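Inosine-uridine preferring nucleoside hydrolase family protein (Bacillus anthracis, PDB 2C40) belongs to the nucleoside hydrolase family of alpha/beta proteins and holds a calcium ion and alpha-D-ribofuranose together in one pocket. Local coordinates at residues F6-G11 and S46-I51; D14-F19 and Q226-V231; F82-D85 and I89-E92; K214-K217 and I221-L224. All blocks are in the same frame, centred on the assembly; numbering follows the deposited sequence.

The four contacts form one cluster, each touching the others, where helices meet the central mixed sheet. Interaction 1 joins strand 2-8 of that sheet to helix 41-55; interaction 2, its centre about 10 Å away, packs helix 12-21 on helix 219-229. Both carry an aspartate of one calcium site, Asp9 and Asp14. Interactions 3 and 4 are local turns, centred about 11 and 12 Å from interaction 2, and in sequence both fall between its segments. Interactions 1 and 2 interleave along the chain, and strand 2-8 directly precedes helix 12-21, so the elements next to two calcium ligands are packed on helices from distant parts of the sequence. Interactions 2, 3 and 4 also touch the second subunit.

Interaction 1 of 4, residues F6-G11 and S46-I51; sequences FNHDGG and SASRKI. With CA (calcium ion), chain C.
With CG of His8 set between its backbone N and carbonyl carbon (chi1 72°) and OG of Ser48 turned to lie beside its own backbone N, the two side chains meet between a central strand and a helix of this alpha/beta fold. Strand 2-8 lies in the parallel part of the sheet, and helix 41-55 is reached from it by the His8 side chain. The His8 ring presents its edge to the serine: NE2 donates to Ser48 OG at 3.0 Å, and the oxygen lies almost exactly in the ring plane, only 1° out of it. The other ring nitrogen works in the reverse sense. ND1 of His8 accepts the backbone N-H of Gly10 at 3.0 Å, also close to the ring plane, although the N-H...N angle of 135° is far from straight. Held at both nitrogens, the ring can hardly rotate, and each nitrogen has one defined role. Histidine suits this buried place because a single flat group can both donate and accept. Serine suits the helix because its small hydroxyl accepts from His8 while donating back to the carbonyl of Ala44, one turn earlier. Val32, Val34 and Leu15 touch the His8 side chain. Gly10, with a positive phi, follows Asp9 in the loop after the strand, and Asp9 enters the metal site that Asp14, Thr125 and Asp247 share. There Asp9 OD2 binds the calcium ion at 2.3 Å, while a calcium-bound water lies 2.6 Å from Asp9 OD1, which also accepts from the backbone N of Asp38.

Interaction 2 of 4, residues D14-F19 and Q226-V231; sequences DLVSLF and QCYAIV. With CA (calcium ion), chain C.
Val16 meets Cys227 and Tyr228 in a buried, essentially apolar junction between helices 12-21 and 219-229, a piece of helix-helix packing in this alpha/beta fold that joins elements about 200 residues apart in sequence. The helices come close here, with the CA atoms of Val16 and Cys227 7.3 Å apart, and a short beta-branched side chain is what fits. The van der Waals contacts divide between the two methyls of Val16. CG2, anti to the carbonyl carbon, lies 3.6 Å from Cys227 CB and 4.0 Å from Cys227 SG. The same Val16 CG2 approaches the tyrosine ring at a slant, 4.1 Å from Tyr228 CE1. CG1 of Val16, anti to the backbone N (chi1 164°), comes to 3.8 Å from Tyr228 OH. Cysteine suits its position because it is small and its sulfur is polarisable, giving a soft surface to the methyl.

The polar atom that meets Val16, Tyr228 OH, is buried here with no partner in the model, so this hydroxyl is packed rather than bonded, probably at some energetic cost.

Metal coordination occupies the start of the segment on helix 12-21. Asp14 is bidentate, its OD2 binding the calcium ion at 2.4 Å and its OD1 more loosely at 2.8 Å. A carboxylate is the natural choice because both of its oxygens can turn to one cation, and Asp9, Thr125 and Asp247 add further ligands.

Around the junction, Val248 of helix 246-255 touches both Val16 and Tyr228. Phe19 meets Phe223 and Phe55 edge-to-face, Leu15 packs on Val84 of helix 80-85, and Leu18 and Ser17 rest on Phe6 of strand 2-8.

Interaction 3 of 4, residues F82-D85 and I89-E92; sequences FYVD and ILNE
Asn91 and Asp85 tie together helix 80-85 and the short, weakly bonded helix 88-91, linked by a tight turn at the edge of the helical layer. The Asn91 side chain leaves CB with CG anti to its carbonyl carbon (chi1 -67°), which carries the amide back toward the end of the first helix. CG of Asn91 comes to 3.7 Å from Asp85 O, and Asn91 ND2 finishes the approach, donating to that oxygen at 3.0 Å with an N-H...O angle of 156°. The oxygen lies close to the amide plane, whereas the donor is tilted 24° from the carbonyl plane of Asp85. The same ND2 also makes a weak bond to Leu87 O. At the other tip, OD1 takes the ammonium of Lys50, which also forms a salt bridge with Asp85 OD1. An asparagine thus serves the turn twice, donating to a helix-end carbonyl and accepting from a lysine on helix 41-55.

Beneath this polar layer, Leu90 points toward the first helix, and its apolar branched tip packs against Val84, Ile51 and Phe223. Its CD1 rests 3.9 Å from Val84 CG1 and 3.3 Å from Val84 O.

Interaction 4 of 4, residues K214-K217 and I221-L224; sequences KERK and IDFL
The loop between helices 206-214 and 219-229 folds back on the first turns of the second helix, bringing Arg216 beside Asp222 with their CA atoms 4.3 Å apart. With CG anti to the backbone N in both residues, the side chains run alongside each other in the same direction, and Asp222 OD1 lies against the arginine's aliphatic shaft, 3.1 Å from Arg216 CG. A bend at chi3 then swings the guanidinium round, and Arg216 NH1 reaches Asp222 OD2 at 3.4 Å. This salt bridge carries only a weak hydrogen bond, with an N-H...O angle of 136° and the two planar groups 79° apart. On the other side Ile221 covers the Glu215 backbone, its CG2 3.4 Å from Glu215 O and 4.2 Å from Glu215 CB, a place where a branched hydrocarbon can cover the chain.

Asp222, Glu215 and Arg216 have further partners. Asp222 OD1 accepts from Gln226 NE2, Glu215 OE1 pairs with Lys308, and Arg216 NE bridges to Glu92 of the second subunit. Arginine, with several N-H groups, can serve both carboxylates. The poor geometry toward Asp222 therefore suggests that the guanidinium is oriented mainly by the subunit interface, with Asp222 adding a secondary electrostatic attraction.

Interaction 1 of 4, residues F6-G11 and S46-I51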
loop_
_atom_site.group_PDB
_atom_site.type_symbol
_atom_site.label_atom_id
_atom_site.label_comp_id
_atom_site.label_asym_id
_atom_site.label_seq_id
_atom_site.Cartn_x
_atom_site.Cartn_y
_atom_site.Cartn_z
ATOM N N PHE A 6 12.839 -21.530 -7.400
ATOM C CA PHE A 6 11.942 -20.391 -7.619
ATOM C C PHE A 6 12.718 -19.074 -7.756
ATOM O O PHE A 6 13.349 -18.626 -6.786
ATOM C CB PHE A 6 10.980 -20.306 -6.419
ATOM C CG PHE A 6 9.964 -19.216 -6.486
ATOM C CD1 PHE A 6 9.511 -18.637 -5.323
ATOM C CD2 PHE A 6 9.423 -18.801 -7.682
ATOM C CE1 PHE A 6 8.571 -17.633 -5.347
ATOM C CE2 PHE A 6 8.474 -17.790 -7.719
ATOM C CZ PHE A 6 8.038 -17.199 -6.564
ATOM N N ASN A 7 12.646 -18.464 -8.943
ATOM C CA ASN A 7 13.205 -17.120 -9.200
ATOM C C ASN A 7 12.035 -16.137 -9.365
ATOM O O ASN A 7 11.157 -16.351 -10.188
ATOM C CB ASN A 7 14.123 -17.161 -10.456
ATOM C CG ASN A 7 14.886 -15.858 -10.694
ATOM O OD1 ASN A 7 16.009 -15.667 -10.187
ATOM N ND2 ASN A 7 14.289 -14.955 -11.473
ATOM N N HIS A 8 11.990 -15.073 -8.559
ATOM C CA HIS A 8 10.853 -14.127 -8.606
ATOM C C HIS A 8 11.335 -12.707 -8.583
ATOM O O HIS A 8 12.466 -12.455 -8.211
ATOM C CB HIS A 8 9.843 -14.382 -7.461
ATOM C CG HIS A 8 10.305 -13.983 -6.073
ATOM N ND1 HIS A 8 10.178 -12.702 -5.575
ATOM C CD2 HIS A 8 10.788 -14.739 -5.049
ATOM C CE1 HIS A 8 10.611 -12.683 -4.325
ATOM N NE2 HIS A 8 10.988 -13.908 -3.983
ATOM N N ASP A 9 10.473 -11.767 -8.979
ATOM C CA ASP A 9 10.875 -10.351 -8.909
ATOM C C ASP A 9 10.073 -9.487 -7.944
ATOM O O ASP A 9 9.883 -8.332 -8.185
ATOM C CB ASP A 9 10.958 -9.713 -10.289
ATOM C CG ASP A 9 9.630 -9.581 -10.968
ATOM O OD1 ASP A 9 9.580 -8.793 -11.934
ATOM O OD2 ASP A 9 8.660 -10.257 -10.557
ATOM N N GLY A 10 9.596 -10.094 -6.869
ATOM C CA GLY A 10 9.175 -9.386 -5.662
ATOM C C GLY A 10 8.000 -8.438 -5.760
ATOM O O GLY A 10 7.851 -7.607 -4.889
ATOM N N GLY A 11 7.181 -8.535 -6.813
ATOM C CA GLY A 11 5.826 -7.923 -6.794
ATOM C C GLY A 11 4.992 -8.616 -5.714
ATOM O O GLY A 11 5.405 -9.602 -5.100
ATOM N N SER A 46 14.319 -9.103 1.980
ATOM C CA SER A 46 13.847 -9.214 3.378
ATOM C C SER A 46 12.505 -9.898 3.427
ATOM O O SER A 46 12.326 -10.802 4.216
ATOM C CB SER A 46 13.640 -7.886 4.099
ATOM O OG SER A 46 14.678 -6.994 3.868
ATOM N N ALA A 47 11.549 -9.432 2.616
ATOM C CA ALA A 47 10.191 -10.000 2.633
ATOM C C ALA A 47 10.173 -11.514 2.383
ATOM O O ALA A 47 9.462 -12.257 3.101
ATOM C CB ALA A 47 9.258 -9.255 1.625
ATOM N N SER A 48 10.959 -11.959 1.399
ATOM C CA SER A 48 11.146 -13.427 1.118
ATOM C C SER A 48 11.704 -14.191 2.316
ATOM O O SER A 48 11.195 -15.248 2.674
ATOM C CB SER A 48 12.111 -13.665 -0.052
ATOM O OG SER A 48 11.685 -12.943 -1.177
ATOM N N ARG A 49 12.742 -13.641 2.939
ATOM C CA ARG A 49 13.319 -14.273 4.115
ATOM C C ARG A 49 12.360 -14.371 5.288
ATOM O O ARG A 49 12.307 -15.399 5.949
ATOM C CB ARG A 49 14.615 -13.567 4.517
ATOM C CG ARG A 49 15.742 -13.783 3.462
ATOM C CD ARG A 49 16.816 -12.724 3.584
ATOM N NE ARG A 49 17.531 -12.870 4.836
ATOM C CZ ARG A 49 18.227 -11.914 5.458
ATOM N NH1 ARG A 49 18.267 -10.678 4.989
ATOM N NH2 ARG A 49 18.886 -12.211 6.583
ATOM N N LYS A 50 11.614 -13.300 5.538
ATOM C CA LYS A 50 10.613 -13.266 6.628
ATOM C C LYS A 50 9.416 -14.198 6.329
ATOM O O LYS A 50 8.784 -14.751 7.225
ATOM C CB LYS A 50 10.093 -11.836 6.845
ATOM C CG LYS A 50 11.162 -10.790 7.204
ATOM C CD LYS A 50 10.551 -9.451 7.505
ATOM C CE LYS A 50 11.610 -8.384 7.549
ATOM N NZ LYS A 50 10.996 -7.057 7.747
ATOM N N ILE A 51 9.105 -14.363 5.057
ATOM C CA ILE A 51 7.999 -15.252 4.671
ATOM C C ILE A 51 8.406 -16.700 4.927
ATOM O O ILE A 51 7.615 -17.490 5.435
ATOM C CB ILE A 51 7.557 -15.023 3.219
ATOM C CG1 ILE A 51 6.841 -13.689 3.126
ATOM C CG2 ILE A 51 6.608 -16.142 2.754
ATOM C CD1 ILE A 51 6.611 -13.147 1.693
HETATM CA CA CA C . 6.491 -11.008 -11.026
HETATM O O HOH W 1 7.253 -9.513 -12.840
#

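Interaction 2 of 4, residues D14-F19 and Q226-V231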
loop_
_atom_site.group_PDB
_atom_site.type_symbol
_atom_site.label_atom_id
_atom_site.label_comp_id
_atom_site.label_asym_id
_atom_site.label_seq_id
_atom_site.Cartn_x
_atom_site.Cartn_y
_atom_site.Cartn_z
ATOM N N ASP A 14 4.379 -12.315 -6.599
ATOM C CA ASP A 14 5.599 -13.105 -6.407
ATOM C C ASP A 14 5.731 -13.536 -4.961
ATOM O O ASP A 14 6.077 -14.663 -4.656
ATOM C CB ASP A 14 6.852 -12.281 -6.758
ATOM C CG ASP A 14 6.941 -11.936 -8.236
ATOM O OD1 ASP A 14 7.436 -12.773 -9.032
ATOM O OD2 ASP A 14 6.503 -10.830 -8.626
ATOM N N LEU A 15 5.500 -12.598 -4.068
ATOM C CA LEU A 15 5.662 -12.843 -2.642
ATOM C C LEU A 15 4.527 -13.706 -2.093
ATOM O O LEU A 15 4.728 -14.555 -1.196
ATOM C CB LEU A 15 5.715 -11.521 -1.882
ATOM C CG LEU A 15 6.989 -10.784 -1.478
ATOM C CD1 LEU A 15 8.354 -11.196 -2.085
ATOM C CD2 LEU A 15 6.752 -9.247 -1.582
ATOM N N VAL A 16 3.339 -13.474 -2.598
ATOM C CA VAL A 16 2.216 -14.342 -2.276
ATOM C C VAL A 16 2.471 -15.773 -2.784
ATOM O O VAL A 16 2.067 -16.757 -2.151
ATOM C CB VAL A 16 0.907 -13.763 -2.826
ATOM C CG1 VAL A 16 -0.156 -14.819 -2.829
ATOM C CG2 VAL A 16 0.494 -12.530 -1.992
ATOM N N SER A 17 3.146 -15.873 -3.931
ATOM C CA SER A 17 3.436 -17.159 -4.549
ATOM C C SER A 17 4.414 -17.911 -3.665
ATOM O O SER A 17 4.228 -19.082 -3.414
ATOM C CB SER A 17 4.060 -16.981 -5.948
ATOM O OG SER A 17 3.146 -16.559 -6.953
ATOM N N LEU A 18 5.462 -17.233 -3.190
ATOM C CA LEU A 18 6.380 -17.833 -2.251
ATOM C C LEU A 18 5.656 -18.410 -1.043
ATOM O O LEU A 18 5.834 -19.581 -0.682
ATOM C CB LEU A 18 7.416 -16.810 -1.796
ATOM C CG LEU A 18 8.421 -17.306 -0.765
ATOM C CD1 LEU A 18 9.286 -18.385 -1.333
ATOM C CD2 LEU A 18 9.262 -16.148 -0.267
ATOM N N PHE A 19 4.806 -17.596 -0.428
ATOM C CA PHE A 19 4.032 -18.041 0.731
ATOM C C PHE A 19 3.187 -19.274 0.409
ATOM O O PHE A 19 3.157 -20.215 1.194
ATOM C CB PHE A 19 3.216 -16.890 1.319
ATOM C CG PHE A 19 2.083 -17.324 2.146
ATOM C CD1 PHE A 19 2.288 -17.800 3.421
ATOM C CD2 PHE A 19 0.765 -17.256 1.649
ATOM C CE1 PHE A 19 1.198 -18.193 4.214
ATOM C CE2 PHE A 19 -0.300 -17.648 2.424
ATOM C CZ PHE A 19 -0.084 -18.131 3.709
ATOM N N GLN A 226 -3.919 -8.759 3.283
ATOM C CA GLN A 226 -3.024 -7.604 3.473
ATOM C C GLN A 226 -2.196 -7.382 2.220
ATOM O O GLN A 226 -2.124 -6.266 1.698
ATOM C CB GLN A 226 -2.132 -7.822 4.682
ATOM C CG GLN A 226 -2.957 -7.659 5.958
ATOM C CD GLN A 226 -2.215 -8.038 7.208
ATOM O OE1 GLN A 226 -1.158 -7.515 7.483
ATOM N NE2 GLN A 226 -2.805 -8.915 8.001
ATOM N N CYS A 227 -1.614 -8.458 1.702
ATOM C CA CYS A 227 -0.876 -8.376 0.470
ATOM C C CYS A 227 -1.709 -7.731 -0.673
ATOM O O CYS A 227 -1.236 -6.798 -1.305
ATOM C CB CYS A 227 -0.353 -9.729 0.100
ATOM S SG CYS A 227 1.063 -10.200 1.148
ATOM N N TYR A 228 -2.966 -8.152 -0.867
ATOM C CA TYR A 228 -3.772 -7.631 -1.979
ATOM C C TYR A 228 -4.424 -6.256 -1.769
ATOM O O TYR A 228 -4.885 -5.652 -2.719
ATOM C CB TYR A 228 -4.768 -8.703 -2.425
ATOM C CG TYR A 228 -4.039 -9.775 -3.220
ATOM C CD1 TYR A 228 -3.955 -11.091 -2.768
ATOM C CD2 TYR A 228 -3.355 -9.427 -4.398
ATOM C CE1 TYR A 228 -3.274 -12.032 -3.489
ATOM C CE2 TYR A 228 -2.656 -10.322 -5.091
ATOM C CZ TYR A 228 -2.595 -11.647 -4.644
ATOM O OH TYR A 228 -1.892 -12.564 -5.393
ATOM N N ALA A 229 -4.407 -5.755 -0.538
ATOM C CA ALA A 229 -4.847 -4.416 -0.193
ATOM C C ALA A 229 -3.968 -3.356 -0.851
ATOM O O ALA A 229 -4.383 -2.241 -1.145
ATOM C CB ALA A 229 -4.766 -4.262 1.313
ATOM N N ILE A 230 -2.710 -3.720 -0.988
ATOM C CA ILE A 230 -1.638 -2.950 -1.659
ATOM C C ILE A 230 -1.898 -2.730 -3.169
ATOM O O ILE A 230 -1.349 -1.859 -3.806
ATOM C CB ILE A 230 -0.302 -3.752 -1.412
ATOM C CG1 ILE A 230 0.121 -3.565 0.076
ATOM C CG2 ILE A 230 0.750 -3.402 -2.397
ATOM C CD1 ILE A 230 1.363 -4.418 0.627
ATOM N N VAL A 231 -2.758 -3.539 -3.733
ATOM C CA VAL A 231 -3.078 -3.474 -5.122
ATOM C C VAL A 231 -4.634 -3.590 -5.230
ATOM O O VAL A 231 -5.169 -4.503 -5.852
ATOM C CB VAL A 231 -2.219 -4.582 -5.791
ATOM C CG1 VAL A 231 -2.904 -5.928 -5.859
ATOM C CG2 VAL A 231 -1.660 -4.123 -7.115
HETATM CA CA CA C . 6.491 -11.008 -11.026
HETATM O O HOH W 1 7.253 -9.513 -12.840
#

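Interaction 3 of 4, residues F82-D85 and I89-E92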
loop_
_atom_site.group_PDB
_atom_site.type_symbol
_atom_site.label_atom_id
_atom_site.label_comp_id
_atom_site.label_asym_id
_atom_site.label_seq_id
_atom_site.Cartn_x
_atom_site.Cartn_y
_atom_site.Cartn_z
ATOM N N PHE A 82 8.324 -2.953 -0.419
ATOM C CA PHE A 82 8.512 -2.145 0.789
ATOM C C PHE A 82 7.354 -2.318 1.732
ATOM O O PHE A 82 7.529 -2.484 2.926
ATOM C CB PHE A 82 8.722 -0.663 0.476
ATOM C CG PHE A 82 10.079 -0.355 -0.125
ATOM C CD1 PHE A 82 10.226 -0.118 -1.492
ATOM C CD2 PHE A 82 11.223 -0.350 0.680
ATOM C CE1 PHE A 82 11.471 0.156 -2.047
ATOM C CE2 PHE A 82 12.487 -0.065 0.140
ATOM C CZ PHE A 82 12.611 0.184 -1.225
ATOM N N TYR A 83 6.158 -2.377 1.169
ATOM C CA TYR A 83 4.955 -2.478 1.934
ATOM C C TYR A 83 4.793 -3.851 2.485
ATOM O O TYR A 83 4.522 -3.979 3.670
ATOM C CB TYR A 83 3.732 -2.023 1.117
ATOM C CG TYR A 83 4.004 -0.756 0.300
ATOM C CD1 TYR A 83 3.503 -0.613 -1.001
ATOM C CD2 TYR A 83 4.830 0.255 0.792
ATOM C CE1 TYR A 83 3.775 0.535 -1.752
ATOM C CE2 TYR A 83 5.124 1.404 0.040
ATOM C CZ TYR A 83 4.594 1.529 -1.221
ATOM O OH TYR A 83 4.857 2.660 -1.947
ATOM N N VAL A 84 4.987 -4.888 1.675
ATOM C CA VAL A 84 4.839 -6.243 2.186
ATOM C C VAL A 84 5.854 -6.516 3.317
ATOM O O VAL A 84 5.474 -7.057 4.356
ATOM C CB VAL A 84 4.959 -7.312 1.081
ATOM C CG1 VAL A 84 4.898 -8.705 1.688
ATOM C CG2 VAL A 84 3.848 -7.117 0.054
ATOM N N ASP A 85 7.095 -6.074 3.124
ATOM C CA ASP A 85 8.202 -6.200 4.126
ATOM C C ASP A 85 7.912 -5.507 5.445
ATOM O O ASP A 85 8.385 -5.930 6.536
ATOM C CB ASP A 85 9.464 -5.573 3.528
ATOM C CG ASP A 85 10.675 -5.792 4.367
ATOM O OD1 ASP A 85 10.815 -6.932 4.872
ATOM O OD2 ASP A 85 11.450 -4.822 4.528
ATOM N N ILE A 89 2.656 -8.909 10.592
ATOM C CA ILE A 89 2.725 -10.364 10.547
ATOM C C ILE A 89 4.164 -10.851 10.272
ATOM O O ILE A 89 4.596 -11.822 10.848
ATOM C CB ILE A 89 1.661 -10.980 9.550
ATOM C CG1 ILE A 89 2.012 -12.385 9.125
ATOM C CG2 ILE A 89 1.595 -10.257 8.231
ATOM C CD1 ILE A 89 1.894 -13.353 10.191
ATOM N N LEU A 90 4.884 -10.134 9.411
ATOM C CA LEU A 90 6.241 -10.503 8.978
ATOM C C LEU A 90 7.374 -9.997 9.866
ATOM O O LEU A 90 8.514 -10.414 9.695
ATOM C CB LEU A 90 6.479 -9.964 7.554
ATOM C CG LEU A 90 5.672 -10.656 6.470
ATOM C CD1 LEU A 90 6.173 -10.193 5.076
ATOM C CD2 LEU A 90 5.757 -12.175 6.610
ATOM N N ASN A 91 7.051 -9.068 10.768
ATOM C CA ASN A 91 8.008 -8.417 11.657
ATOM C C ASN A 91 7.799 -8.772 13.129
ATOM O O ASN A 91 8.551 -8.321 13.993
ATOM C CB ASN A 91 7.907 -6.897 11.507
ATOM C CG ASN A 91 8.356 -6.433 10.154
ATOM O OD1 ASN A 91 9.536 -6.425 9.852
ATOM N ND2 ASN A 91 7.413 -6.063 9.319
ATOM N N GLU A 92 6.775 -9.574 13.401
ATOM C CA GLU A 92 6.417 -9.937 14.747
ATOM C C GLU A 92 7.557 -10.652 15.523
ATOM O O GLU A 92 7.674 -10.447 16.729
ATOM C CB GLU A 92 5.129 -10.795 14.750
ATOM C CG GLU A 92 4.515 -10.861 16.159
ATOM C CD GLU A 92 3.235 -11.649 16.269
ATOM O OE1 GLU A 92 2.781 -12.236 15.274
ATOM O OE2 GLU A 92 2.681 -11.689 17.392
#

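Interaction 4 of 4, residues K214-K217 and I221-L224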
loop_
_atom_site.group_PDB
_atom_site.type_symbol
_atom_site.label_atom_id
_atom_site.label_comp_id
_atom_site.label_asym_id
_atom_site.label_seq_id
_atom_site.Cartn_x
_atom_site.Cartn_y
_atom_site.Cartn_z
ATOM N N LYS A 214 -13.609 -12.108 5.225
ATOM C CA LYS A 214 -14.504 -12.828 6.144
ATOM C C LYS A 214 -13.775 -13.936 6.909
ATOM O O LYS A 214 -14.140 -14.263 8.027
ATOM C CB LYS A 214 -15.740 -13.403 5.398
ATOM N N GLU A 215 -12.732 -14.508 6.311
ATOM C CA GLU A 215 -11.981 -15.599 6.955
ATOM C C GLU A 215 -10.596 -15.201 7.408
ATOM O O GLU A 215 -9.678 -16.019 7.481
ATOM C CB GLU A 215 -11.923 -16.829 6.032
ATOM C CG GLU A 215 -13.316 -17.335 5.721
ATOM C CD GLU A 215 -13.313 -18.725 5.196
ATOM O OE1 GLU A 215 -12.472 -18.998 4.326
ATOM O OE2 GLU A 215 -14.167 -19.530 5.641
ATOM N N ARG A 216 -10.475 -13.927 7.730
ATOM C CA ARG A 216 -9.285 -13.323 8.311
ATOM C C ARG A 216 -8.773 -14.083 9.549
ATOM O O ARG A 216 -7.608 -13.934 9.927
ATOM C CB ARG A 216 -9.625 -11.852 8.715
ATOM C CG ARG A 216 -8.406 -11.051 9.060
ATOM C CD ARG A 216 -8.720 -9.623 9.378
ATOM N NE ARG A 216 -9.232 -9.511 10.704
ATOM C CZ ARG A 216 -8.488 -9.484 11.801
ATOM N NH1 ARG A 216 -7.165 -9.526 11.744
ATOM N NH2 ARG A 216 -9.090 -9.377 12.969
ATOM N N LYS A 217 -9.679 -14.810 10.213
ATOM C CA LYS A 217 -9.359 -15.657 11.375
ATOM C C LYS A 217 -8.207 -16.618 11.078
ATOM O O LYS A 217 -7.435 -16.962 11.968
ATOM C CB LYS A 217 -10.606 -16.447 11.853
ATOM C CG LYS A 217 -11.287 -17.340 10.760
ATOM C CD LYS A 217 -12.165 -18.474 11.344
ATOM C CE LYS A 217 -13.548 -18.607 10.623
ATOM N NZ LYS A 217 -13.528 -19.096 9.181
ATOM N N ILE A 221 -4.863 -16.424 5.430
ATOM C CA ILE A 221 -5.887 -15.707 4.673
ATOM C C ILE A 221 -5.756 -14.179 4.970
ATOM O O ILE A 221 -5.743 -13.374 4.045
ATOM C CB ILE A 221 -7.328 -16.235 5.000
ATOM C CG1 ILE A 221 -7.515 -17.701 4.589
ATOM C CG2 ILE A 221 -8.401 -15.388 4.363
ATOM C CD1 ILE A 221 -7.522 -17.965 3.099
ATOM N N ASP A 222 -5.636 -13.814 6.248
ATOM C CA ASP A 222 -5.423 -12.428 6.668
ATOM C C ASP A 222 -4.155 -11.902 5.968
ATOM O O ASP A 222 -4.170 -10.811 5.400
ATOM C CB ASP A 222 -5.286 -12.387 8.177
ATOM C CG ASP A 222 -5.210 -10.981 8.756
ATOM O OD1 ASP A 222 -5.675 -9.987 8.132
ATOM O OD2 ASP A 222 -4.699 -10.890 9.893
ATOM N N PHE A 223 -3.096 -12.713 5.931
ATOM C CA PHE A 223 -1.856 -12.316 5.228
ATOM C C PHE A 223 -2.057 -12.088 3.719
ATOM O O PHE A 223 -1.602 -11.059 3.183
ATOM C CB PHE A 223 -0.741 -13.335 5.424
ATOM C CG PHE A 223 0.540 -12.999 4.667
ATOM C CD1 PHE A 223 0.949 -13.756 3.581
ATOM C CD2 PHE A 223 1.339 -11.921 5.054
ATOM C CE1 PHE A 223 2.119 -13.460 2.896
ATOM C CE2 PHE A 223 2.521 -11.613 4.359
ATOM C CZ PHE A 223 2.900 -12.375 3.296
ATOM N N LEU A 224 -2.733 -13.036 3.047
ATOM C CA LEU A 224 -3.134 -12.865 1.647
ATOM C C LEU A 224 -3.897 -11.573 1.434
ATOM O O LEU A 224 -3.609 -10.849 0.502
ATOM C CB LEU A 224 -4.069 -13.991 1.166
ATOM C CG LEU A 224 -3.560 -15.226 0.501
ATOM C CD1 LEU A 224 -4.766 -16.213 0.339
ATOM C CD2 LEU A 224 -2.919 -14.861 -0.873
#